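Local coordinates for protein 5-formaminoimidazole-4-carboxamide-1-(beta)-D-ribofuranosyl 5'-monophosphate synthetase (Methanocaldococcus jannaschii, PDB 2R7L) that catalyses the ATP- and formate-dependent formylation of the purine intermediate AICAR to FAICAR without folates, working as a homohexameric ATP-grasp ligase, at residues 12-16 / 17-21; 97-101 / 102-106; 231-234 / 235-239; 349-353 / 354-358. All coordinates share one frame; numbering follows the deposited sequence.

Interaction 1 (12-16 / 17-21)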
loop_
_atom_site.group_PDB
_atom_site.type_symbol
_atom_site.label_atom_id
_atom_site.label_comp_id
_atom_site.label_asym_id
_atom_site.label_seq_id
_atom_site.Cartn_x
_atom_site.Cartn_y
_atom_site.Cartn_z
ATOM N N ASP A 12 27.520 16.516 -17.917
ATOM C CA ASP A 12 26.996 17.835 -18.271
ATOM C C ASP A 12 26.403 17.858 -19.673
ATOM O O ASP A 12 25.615 18.739 -20.005
ATOM C CB ASP A 12 28.082 18.903 -18.151
ATOM C CG ASP A 12 28.159 19.498 -16.762
ATOM O OD1 ASP A 12 27.156 19.409 -16.019
ATOM O OD2 ASP A 12 29.219 20.063 -16.415
ATOM N N LYS A 13 26.786 16.883 -20.490
ATOM C CA LYS A 13 26.287 16.782 -21.852
ATOM C C LYS A 13 25.145 15.779 -21.924
ATOM O O LYS A 13 24.663 15.441 -23.005
ATOM C CB LYS A 13 27.414 16.375 -22.801
ATOM C CG LYS A 13 28.623 17.293 -22.740
ATOM C CD LYS A 13 29.648 16.942 -23.808
ATOM C CE LYS A 13 30.834 17.899 -23.765
ATOM N NZ LYS A 13 31.771 17.672 -24.902
ATOM N N TYR A 14 24.724 15.300 -20.758
ATOM C CA TYR A 14 23.608 14.370 -20.658
ATOM C C TYR A 14 22.284 15.129 -20.754
ATOM O O TYR A 14 22.180 16.268 -20.307
ATOM C CB TYR A 14 23.675 13.622 -19.317
ATOM C CG TYR A 14 24.424 12.296 -19.332
ATOM C CD1 TYR A 14 25.328 11.981 -20.343
ATOM C CD2 TYR A 14 24.240 11.369 -18.309
ATOM C CE1 TYR A 14 26.008 10.772 -20.347
ATOM C CE2 TYR A 14 24.920 10.166 -18.300
ATOM C CZ TYR A 14 25.800 9.871 -19.320
ATOM O OH TYR A 14 26.468 8.667 -19.307
ATOM N N ASN A 15 21.280 14.494 -21.346
ATOM C CA ASN A 15 19.906 14.976 -21.260
ATOM C C ASN A 15 19.373 14.775 -19.844
ATOM O O ASN A 15 18.956 13.675 -19.481
ATOM C CB ASN A 15 19.034 14.219 -22.263
ATOM C CG ASN A 15 17.614 14.766 -22.346
ATOM O OD1 ASN A 15 17.121 15.419 -21.422
ATOM N ND2 ASN A 15 16.945 14.488 -23.457
ATOM N N LYS A 16 19.396 15.836 -19.042
ATOM C CA LYS A 16 19.032 15.751 -17.622
ATOM C C LYS A 16 17.575 15.364 -17.343
ATOM O O LYS A 16 17.188 15.223 -16.179
ATOM C CB LYS A 16 19.336 17.069 -16.907
ATOM C CG LYS A 16 20.732 17.616 -17.146
ATOM C CD LYS A 16 21.798 16.826 -16.406
ATOM C CE LYS A 16 23.154 17.486 -16.576
ATOM N NZ LYS A 16 23.428 17.743 -18.017
ATOM N N ASP A 17 16.776 15.202 -18.395
ATOM C CA ASP A 17 15.363 14.850 -18.238
ATOM C C ASP A 17 15.180 13.358 -18.478
ATOM O O ASP A 17 14.090 12.814 -18.285
ATOM C CB ASP A 17 14.480 15.624 -19.234
ATOM C CG ASP A 17 14.504 17.122 -19.009
ATOM O OD1 ASP A 17 14.428 17.562 -17.844
ATOM O OD2 ASP A 17 14.584 17.864 -20.012
ATOM N N GLU A 18 16.251 12.703 -18.916
ATOM C CA GLU A 18 16.186 11.298 -19.289
ATOM C C GLU A 18 17.315 10.465 -18.683
ATOM O O GLU A 18 17.818 9.536 -19.321
ATOM C CB GLU A 18 16.189 11.166 -20.808
ATOM C CG GLU A 18 15.124 12.017 -21.475
ATOM C CD GLU A 18 15.075 11.820 -22.969
ATOM O OE1 GLU A 18 15.879 11.017 -23.489
ATOM O OE2 GLU A 18 14.232 12.470 -23.621
ATOM N N ILE A 19 17.704 10.797 -17.456
ATOM C CA ILE A 19 18.756 10.051 -16.770
ATOM C C ILE A 19 18.268 8.635 -16.469
ATOM O O ILE A 19 17.221 8.444 -15.839
ATOM C CB ILE A 19 19.197 10.740 -15.463
ATOM C CG1 ILE A 19 19.761 12.133 -15.749
ATOM C CG2 ILE A 19 20.219 9.890 -14.716
ATOM C CD1 ILE A 19 20.904 12.148 -16.729
ATOM N N THR A 20 19.014 7.649 -16.951
ATOM C CA THR A 20 18.702 6.257 -16.669
ATOM C C THR A 20 19.730 5.672 -15.701
ATOM O O THR A 20 20.779 6.274 -15.445
ATOM C CB THR A 20 18.683 5.402 -17.939
ATOM O OG1 THR A 20 20.013 5.287 -18.456
ATOM C CG2 THR A 20 17.771 6.015 -18.995
ATOM N N ILE A 21 19.418 4.505 -15.158
ATOM C CA ILE A 21 20.349 3.806 -14.281
ATOM C C ILE A 21 20.755 2.518 -14.953
ATOM O O ILE A 21 19.902 1.739 -15.387
ATOM C CB ILE A 21 19.739 3.532 -12.894
ATOM C CG1 ILE A 21 19.654 4.842 -12.108
ATOM C CG2 ILE A 21 20.573 2.489 -12.131
ATOM C CD1 ILE A 21 18.933 4.731 -10.787
#

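Interaction 2 (97-101 / 102-106)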
loop_
_atom_site.group_PDB
_atom_site.type_symbol
_atom_site.label_atom_id
_atom_site.label_comp_id
_atom_site.label_asym_id
_atom_site.label_seq_id
_atom_site.Cartn_x
_atom_site.Cartn_y
_atom_site.Cartn_z
ATOM N N ALA A 97 34.962 -6.833 -11.799
ATOM C CA ALA A 97 35.729 -7.995 -12.234
ATOM C C ALA A 97 35.762 -8.146 -13.749
ATOM O O ALA A 97 36.834 -8.271 -14.338
ATOM C CB ALA A 97 35.196 -9.267 -11.587
ATOM N N TYR A 98 34.588 -8.150 -14.378
ATOM C CA TYR A 98 34.493 -8.376 -15.820
ATOM C C TYR A 98 35.045 -7.206 -16.632
ATOM O O TYR A 98 35.567 -7.392 -17.732
ATOM C CB TYR A 98 33.049 -8.636 -16.230
ATOM C CG TYR A 98 32.582 -10.066 -16.085
ATOM C CD1 TYR A 98 31.568 -10.400 -15.193
ATOM C CD2 TYR A 98 33.133 -11.079 -16.857
ATOM C CE1 TYR A 98 31.124 -11.702 -15.068
ATOM C CE2 TYR A 98 32.694 -12.387 -16.738
ATOM C CZ TYR A 98 31.690 -12.690 -15.839
ATOM O OH TYR A 98 31.248 -13.985 -15.714
ATOM N N CYS A 99 34.917 -6.002 -16.093
ATOM C CA CYS A 99 35.409 -4.807 -16.763
ATOM C C CYS A 99 36.919 -4.689 -16.577
ATOM O O CYS A 99 37.647 -4.367 -17.515
ATOM C CB CYS A 99 34.705 -3.564 -16.206
ATOM S SG CYS A 99 35.148 -1.990 -16.984
ATOM N N GLY A 100 37.369 -4.961 -15.355
ATOM C CA GLY A 100 38.764 -4.827 -14.981
ATOM C C GLY A 100 38.954 -3.590 -14.142
ATOM O O GLY A 100 38.694 -2.483 -14.599
ATOM N N LEU A 101 39.407 -3.769 -12.909
ATOM C CA LEU A 101 39.550 -2.651 -11.978
ATOM C C LEU A 101 40.444 -1.530 -12.514
ATOM O O LEU A 101 40.262 -0.359 -12.169
ATOM C CB LEU A 101 40.060 -3.138 -10.621
ATOM C CG LEU A 101 40.348 -2.042 -9.595
ATOM C CD1 LEU A 101 39.088 -1.238 -9.268
ATOM C CD2 LEU A 101 40.953 -2.634 -8.336
ATOM N N ASP A 102 41.411 -1.887 -13.351
ATOM C CA ASP A 102 42.282 -0.879 -13.941
ATOM C C ASP A 102 41.544 -0.124 -15.039
ATOM O O ASP A 102 41.578 1.103 -15.084
ATOM C CB ASP A 102 43.577 -1.504 -14.460
ATOM C CG ASP A 102 44.617 -1.678 -13.363
ATOM O OD1 ASP A 102 44.512 -0.986 -12.326
ATOM O OD2 ASP A 102 45.539 -2.501 -13.537
ATOM N N ASN A 103 40.867 -0.867 -15.912
ATOM C CA ASN A 103 39.965 -0.271 -16.887
ATOM C C ASN A 103 38.898 0.608 -16.228
ATOM O O ASN A 103 38.473 1.604 -16.804
ATOM C CB ASN A 103 39.285 -1.355 -17.721
ATOM C CG ASN A 103 40.256 -2.104 -18.612
ATOM O OD1 ASN A 103 41.334 -1.603 -18.942
ATOM N ND2 ASN A 103 39.874 -3.312 -19.015
ATOM N N VAL A 104 38.469 0.240 -15.021
ATOM C CA VAL A 104 37.460 1.012 -14.300
ATOM C C VAL A 104 38.032 2.335 -13.807
ATOM O O VAL A 104 37.339 3.352 -13.798
ATOM C CB VAL A 104 36.875 0.236 -13.088
ATOM C CG1 VAL A 104 36.023 1.155 -12.230
ATOM C CG2 VAL A 104 36.057 -0.962 -13.545
ATOM N N GLU A 105 39.297 2.326 -13.402
ATOM C CA GLU A 105 39.898 3.512 -12.785
ATOM C C GLU A 105 40.295 4.589 -13.792
ATOM O O GLU A 105 40.369 5.766 -13.434
ATOM C CB GLU A 105 41.111 3.136 -11.927
ATOM C CG GLU A 105 40.807 2.203 -10.765
ATOM C CD GLU A 105 40.015 2.872 -9.660
ATOM O OE1 GLU A 105 40.267 4.061 -9.378
ATOM O OE2 GLU A 105 39.143 2.204 -9.066
ATOM N N ASN A 106 40.553 4.195 -15.040
ATOM C CA ASN A 106 41.047 5.148 -16.041
ATOM C C ASN A 106 40.737 4.859 -17.521
ATOM O O ASN A 106 41.304 5.489 -18.411
ATOM C CB ASN A 106 42.550 5.407 -15.847
ATOM C CG ASN A 106 43.322 4.153 -15.462
ATOM O OD1 ASN A 106 43.281 3.139 -16.162
ATOM N ND2 ASN A 106 44.046 4.228 -14.349
#

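Interaction 3 (231-234 / 235-239)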
loop_
_atom_site.group_PDB
_atom_site.type_symbol
_atom_site.label_atom_id
_atom_site.label_comp_id
_atom_site.label_asym_id
_atom_site.label_seq_id
_atom_site.Cartn_x
_atom_site.Cartn_y
_atom_site.Cartn_z
ATOM N N SER A 231 29.685 -23.115 0.249
ATOM C CA SER A 231 29.907 -24.518 -0.096
ATOM C C SER A 231 31.415 -24.744 -0.313
ATOM O O SER A 231 32.057 -23.951 -0.985
ATOM C CB SER A 231 29.134 -24.863 -1.368
ATOM O OG SER A 231 29.095 -26.263 -1.596
ATOM N N ASN A 232 31.972 -25.840 0.205
ATOM C CA ASN A 232 31.196 -26.942 0.771
ATOM C C ASN A 232 31.020 -26.842 2.278
ATOM O O ASN A 232 30.304 -27.639 2.883
ATOM C CB ASN A 232 31.842 -28.286 0.401
ATOM C CG ASN A 232 33.157 -28.539 1.136
ATOM O OD1 ASN A 232 33.515 -27.823 2.074
ATOM N ND2 ASN A 232 33.880 -29.570 0.711
ATOM N N ILE A 233 31.640 -25.839 2.882
ATOM C CA ILE A 233 31.737 -25.804 4.334
ATOM C C ILE A 233 30.386 -26.007 5.012
ATOM O O ILE A 233 30.263 -26.845 5.902
ATOM C CB ILE A 233 32.417 -24.513 4.834
ATOM C CG1 ILE A 233 32.610 -24.566 6.358
ATOM C CG2 ILE A 233 31.629 -23.285 4.411
ATOM C CD1 ILE A 233 33.500 -25.715 6.821
ATOM N N ASP A 234 29.366 -25.258 4.592
ATOM C CA ASP A 234 28.059 -25.366 5.256
ATOM C C ASP A 234 27.388 -26.721 4.997
ATOM O O ASP A 234 26.522 -27.153 5.762
ATOM C CB ASP A 234 27.158 -24.182 4.894
ATOM C CG ASP A 234 27.621 -22.895 5.546
ATOM O OD1 ASP A 234 27.913 -22.930 6.765
ATOM O OD2 ASP A 234 27.717 -21.859 4.848
ATOM N N GLY A 235 27.808 -27.403 3.937
ATOM C CA GLY A 235 27.416 -28.813 3.739
ATOM C C GLY A 235 28.248 -29.784 4.571
ATOM O O GLY A 235 27.720 -30.753 5.133
ATOM N N LEU A 236 29.552 -29.512 4.659
ATOM C CA LEU A 236 30.496 -30.350 5.405
ATOM C C LEU A 236 30.122 -30.481 6.880
ATOM O O LEU A 236 30.021 -31.584 7.415
ATOM C CB LEU A 236 31.917 -29.777 5.288
ATOM C CG LEU A 236 33.047 -30.546 5.984
ATOM C CD1 LEU A 236 32.989 -32.010 5.599
ATOM C CD2 LEU A 236 34.406 -29.962 5.619
ATOM N N VAL A 237 29.926 -29.342 7.529
ATOM C CA VAL A 237 29.641 -29.294 8.952
ATOM C C VAL A 237 28.233 -29.751 9.269
ATOM O O VAL A 237 27.841 -29.803 10.436
ATOM C CB VAL A 237 29.862 -27.893 9.515
ATOM C CG1 VAL A 237 31.337 -27.498 9.371
ATOM C CG2 VAL A 237 28.962 -26.898 8.798
ATOM N N ARG A 238 27.477 -30.107 8.238
ATOM C CA ARG A 238 26.158 -30.692 8.453
ATOM C C ARG A 238 26.225 -32.217 8.399
ATOM O O ARG A 238 25.201 -32.900 8.511
ATOM C CB ARG A 238 25.140 -30.167 7.437
ATOM C CG ARG A 238 23.699 -30.422 7.869
ATOM C CD ARG A 238 22.716 -29.983 6.818
ATOM N NE ARG A 238 21.347 -30.008 7.332
ATOM C CZ ARG A 238 20.406 -30.857 6.932
ATOM N NH1 ARG A 238 20.671 -31.763 6.000
ATOM N NH2 ARG A 238 19.190 -30.788 7.457
ATOM N N ILE A 239 27.434 -32.738 8.205
ATOM C CA ILE A 239 27.698 -34.178 8.324
ATOM C C ILE A 239 28.091 -34.428 9.775
ATOM O O ILE A 239 28.922 -33.701 10.320
ATOM C CB ILE A 239 28.851 -34.602 7.397
ATOM C CG1 ILE A 239 28.525 -34.246 5.947
ATOM C CG2 ILE A 239 29.137 -36.108 7.504
ATOM C CD1 ILE A 239 29.703 -34.410 5.002
#

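Interaction 4 (349-353 / 354-358)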
loop_
_atom_site.group_PDB
_atom_site.type_symbol
_atom_site.label_atom_id
_atom_site.label_comp_id
_atom_site.label_asym_id
_atom_site.label_seq_id
_atom_site.Cartn_x
_atom_site.Cartn_y
_atom_site.Cartn_z
ATOM N N MET A 349 17.204 12.095 -5.613
ATOM C CA MET A 349 17.385 13.290 -4.798
ATOM C C MET A 349 18.537 14.191 -5.232
ATOM O O MET A 349 18.442 15.420 -5.127
ATOM C CB MET A 349 17.587 12.906 -3.339
ATOM C CG MET A 349 16.304 12.786 -2.557
ATOM S SD MET A 349 16.642 12.534 -0.808
ATOM C CE MET A 349 17.561 14.021 -0.393
ATOM N N ALA A 350 19.635 13.588 -5.681
ATOM C CA ALA A 350 20.786 14.363 -6.111
ATOM C C ALA A 350 20.438 15.158 -7.368
ATOM O O ALA A 350 20.709 16.357 -7.442
ATOM C CB ALA A 350 21.986 13.461 -6.354
ATOM N N LEU A 351 19.838 14.488 -8.348
ATOM C CA LEU A 351 19.353 15.157 -9.556
ATOM C C LEU A 351 18.395 16.314 -9.251
ATOM O O LEU A 351 18.490 17.378 -9.858
ATOM C CB LEU A 351 18.666 14.156 -10.480
ATOM C CG LEU A 351 19.596 13.176 -11.184
ATOM C CD1 LEU A 351 18.811 12.048 -11.831
ATOM C CD2 LEU A 351 20.438 13.921 -12.210
ATOM N N GLN A 352 17.476 16.094 -8.315
ATOM C CA GLN A 352 16.487 17.101 -7.939
ATOM C C GLN A 352 17.083 18.301 -7.197
ATOM O O GLN A 352 16.543 19.406 -7.263
ATOM C CB GLN A 352 15.394 16.477 -7.066
ATOM C CG GLN A 352 14.456 15.533 -7.792
ATOM C CD GLN A 352 13.406 14.942 -6.864
ATOM O OE1 GLN A 352 13.430 15.172 -5.652
ATOM N NE2 GLN A 352 12.486 14.167 -7.428
ATOM N N LEU A 353 18.176 18.083 -6.470
ATOM C CA LEU A 353 18.777 19.147 -5.668
ATOM C C LEU A 353 19.985 19.751 -6.368
ATOM O O LEU A 353 20.643 20.635 -5.827
ATOM C CB LEU A 353 19.188 18.636 -4.284
ATOM C CG LEU A 353 18.127 18.037 -3.360
ATOM C CD1 LEU A 353 18.790 17.164 -2.320
ATOM C CD2 LEU A 353 17.300 19.116 -2.695
ATOM N N ASP A 354 20.265 19.270 -7.574
ATOM C CA ASP A 354 21.422 19.723 -8.343
ATOM C C ASP A 354 22.714 19.488 -7.547
ATOM O O ASP A 354 23.466 20.424 -7.253
ATOM C CB ASP A 354 21.269 21.196 -8.728
ATOM C CG ASP A 354 22.083 21.565 -9.951
ATOM O OD1 ASP A 354 22.184 20.729 -10.873
ATOM O OD2 ASP A 354 22.616 22.695 -9.993
ATOM N N MET A 355 22.943 18.226 -7.190
ATOM C CA MET A 355 24.088 17.823 -6.382
ATOM C C MET A 355 24.613 16.504 -6.893
ATOM O O MET A 355 25.078 15.669 -6.119
ATOM C CB MET A 355 23.687 17.663 -4.920
ATOM C CG MET A 355 23.380 18.962 -4.219
ATOM S SD MET A 355 22.778 18.675 -2.555
ATOM C CE MET A 355 22.807 20.335 -1.914
ATOM N N ILE A 356 24.536 16.311 -8.203
ATOM C CA ILE A 356 24.996 15.078 -8.796
ATOM C C ILE A 356 26.488 14.904 -8.528
ATOM O O ILE A 356 27.020 13.798 -8.617
ATOM C CB ILE A 356 24.733 15.057 -10.304
ATOM C CG1 ILE A 356 24.507 13.622 -10.776
ATOM C CG2 ILE A 356 25.868 15.737 -11.057
ATOM C CD1 ILE A 356 23.393 12.922 -10.022
ATOM N N ASP A 357 27.152 16.001 -8.176
ATOM C CA ASP A 357 28.590 15.990 -7.969
ATOM C C ASP A 357 28.961 15.396 -6.610
ATOM O O ASP A 357 30.119 15.073 -6.362
ATOM C CB ASP A 357 29.167 17.402 -8.124
ATOM C CG ASP A 357 28.700 18.351 -7.038
ATOM O OD1 ASP A 357 27.517 18.283 -6.642
ATOM O OD2 ASP A 357 29.517 19.176 -6.584
ATOM N N LYS A 358 27.978 15.248 -5.731
ATOM C CA LYS A 358 28.233 14.640 -4.433
ATOM C C LYS A 358 28.204 13.107 -4.496
ATOM O O LYS A 358 28.577 12.440 -3.535
ATOM C CB LYS A 358 27.236 15.147 -3.386
ATOM C CG LYS A 358 27.505 16.561 -2.882
ATOM C CD LYS A 358 26.420 16.996 -1.905
ATOM C CE LYS A 358 26.748 18.318 -1.227
ATOM N NZ LYS A 358 27.691 18.147 -0.086
#

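Interaction 1 (12-16 / 17-21)
Asn15 lays its amide over the carboxylate of Glu18, the two planes stacked 26° apart, with Asn15 ND2 3.3 Å from Glu18 CD. Its OD1 accepts the backbone N-H of Asp17 at 3.1 Å, the donor 30° off the carbonyl plane. Chi1 of -174° sets CG beside the carbonyl carbon of Asn15, which brings OD1 to Asp17 N. The main-chain O of Asn15 meanwhile takes Glu18 N at 2.9 Å, closing a type I beta turn, Asn15 to Glu18, that carries the chain from helix 4-11 into strand 20-24 of the parallel sheet. With an alanine here in place of Asn15 the turn bond could stay, but Asp17 N would probably lose its side-chain acceptor and the Glu18 carboxylate the amide stacked on it. Glu18 OE2 accepts Phe64 N of a second subunit. Just past the turn, Ile19 crosses Tyr14 at about a right angle, its CD1 meeting the ring edge at CD2, 3.8 Å away, while Tyr14 OH bonds Ser87 O. The Lys16 chain, bent at chi2 and chi4, doubles back until NZ donates to Tyr14 O at 3.0 Å and to Phe11 O.

Interaction 2 (97-101 / 102-106)
Asn103 reaches back from the first turn of one short helix to the last carbonyl of the one before: its ND2 donates to Cys99 O at 2.9 Å, with an N-H...O angle of 158°. The acceptor lies in the amide plane, and the donor sits nearly along the C=O axis. Chi1 of -67° puts CG of Asn103 anti to the carbonyl carbon, from where the amide reaches Cys99 O. Gly100, the N-cap of the second helix, leaves the first helix with positive phi; a CB there would jam against the preceding carbonyl O and crowd Asn103 ND2. This corner is the tight part. Gly100 O receives Val104 N at 2.8 Å, and on the buried side Val104 CG2 packs on Cys99 SG at 3.7 Å. A leucine in place of Asn103 would probably leave Cys99 O without its side-chain donor and the kink between the helices less firmly fixed. A separate contact joins Leu101 and Glu105, which run side by side in the same direction, CD1 of Leu101 3.4 Å from OE2 of Glu105, beside the weak backbone bond from Glu105 N to Leu101 O. The solvent side belongs to Asp102, which is exposed and turns its OD1 to a salt bridge with Arg120. The Cys99 side chain lies about 9 Å from that of Ser94, which binds AICAR. Helix 93-99 thus runs from the substrate site into this corner, and helix 101-106 follows, with Arg116 bonding Val104 O and Leu101 touching Ser123 in the loops before helix 125-135.

Interaction 3 (231-234 / 235-239)
Asn232 O grips two backbone N-H groups of the following turn: Leu236 N at 2.7 Å, with an N-H...O angle of 158°, and Gly235 N through a weak, bent bond. Next along, Val237 N points almost straight at Ile233 O, 3.0 Å away and 173° at the hydrogen. These bonds wind the short helix 233-236, which follows the cis peptide before Asn232 at the corner after strand 219-230. The Asn232 side chain is fixed by Asn250 O at its ND2, while OD1 lies alongside Leu236 CB at 4.1 Å. Packing then takes over. Ile233, its CG1 anti to the backbone N (chi1 -175°), brings CD1 obliquely across to Val237 CG1 at 3.8 Å, and Val237 CG2 presses on Ile233 O at 3.2 Å. Arg238 rests CB 3.7 Å from Asp234 O and extends to a third subunit, where NE pairs with its Asp234 and NH2 with its Glu230; NH1 also binds a ribose hydroxyl, O2', of ATP. The Asp234 of this chain bonds Glu230 N and meets Arg238 of a fourth subunit. Since Glu230 is itself an ATP-binding residue, this chemistry is consistent with a nucleotide site to which neighbouring subunits contribute.

Interaction 4 (349-353 / 354-358)
A Schellman motif closes helix 339-353, with Asp354 as the first residue to leave helical angles, its phi positive. Met355 N reaches back to Ala350 O at 2.9 Å, the N-H...O angle 158°, and a long, weak bond joins Asp354 N to Leu351 O. The hydrophobic part comes from Ile356, which folds back on the helix. Its CD1 meets Leu351 CD2 at 3.8 Å, the two chains lying side by side and pointing the same way, and also touches Ala350 CB at 4.0 Å. A chi2 of 55° swings this methyl toward the helix. Separately, the chain of Met355, extended beyond CG, runs past Leu353 O, 3.6 Å from CG, and sets SD 4.0 Å from Leu353 CB. Leu353 and Met355 each pack on their own counterpart in a fifth subunit, while Ile356 and Leu351 lean on Phe11 of helix 4-11. Asp354 keeps its carboxylate on the exposed side. Positive phi at Asp354, with the bonds from Met355 N to Ala350 O and, weakly, from Asp354 N to Leu351 O, marks Schellman C-capping; the packing of Ile356 on Ala350 and Leu351 accompanies it.

The four contacts follow in series along the chain, each a local turn, cap or corner. Interactions 1 and 4, far apart in sequence, lie 12 Å apart between centres, and Ile19 CG2 touches Leu351 CD1 at 3.9 Å. Here the loop entering strand 20-24 meets helix 339-353, and Ile21 of the strand packs on Ala344 and Ile347, joining N-terminal sheet to C-terminal helix. Interaction 2, 23 Å from interaction 1 between centres, sits where helix 93-99 ends and helix 101-106 begins; no other protein chain of the assembly touches it. Interaction 3, centred 48 and 47 Å from interactions 1 and 4, lies across the chain's centre from both, at the ATP site and a subunit interface.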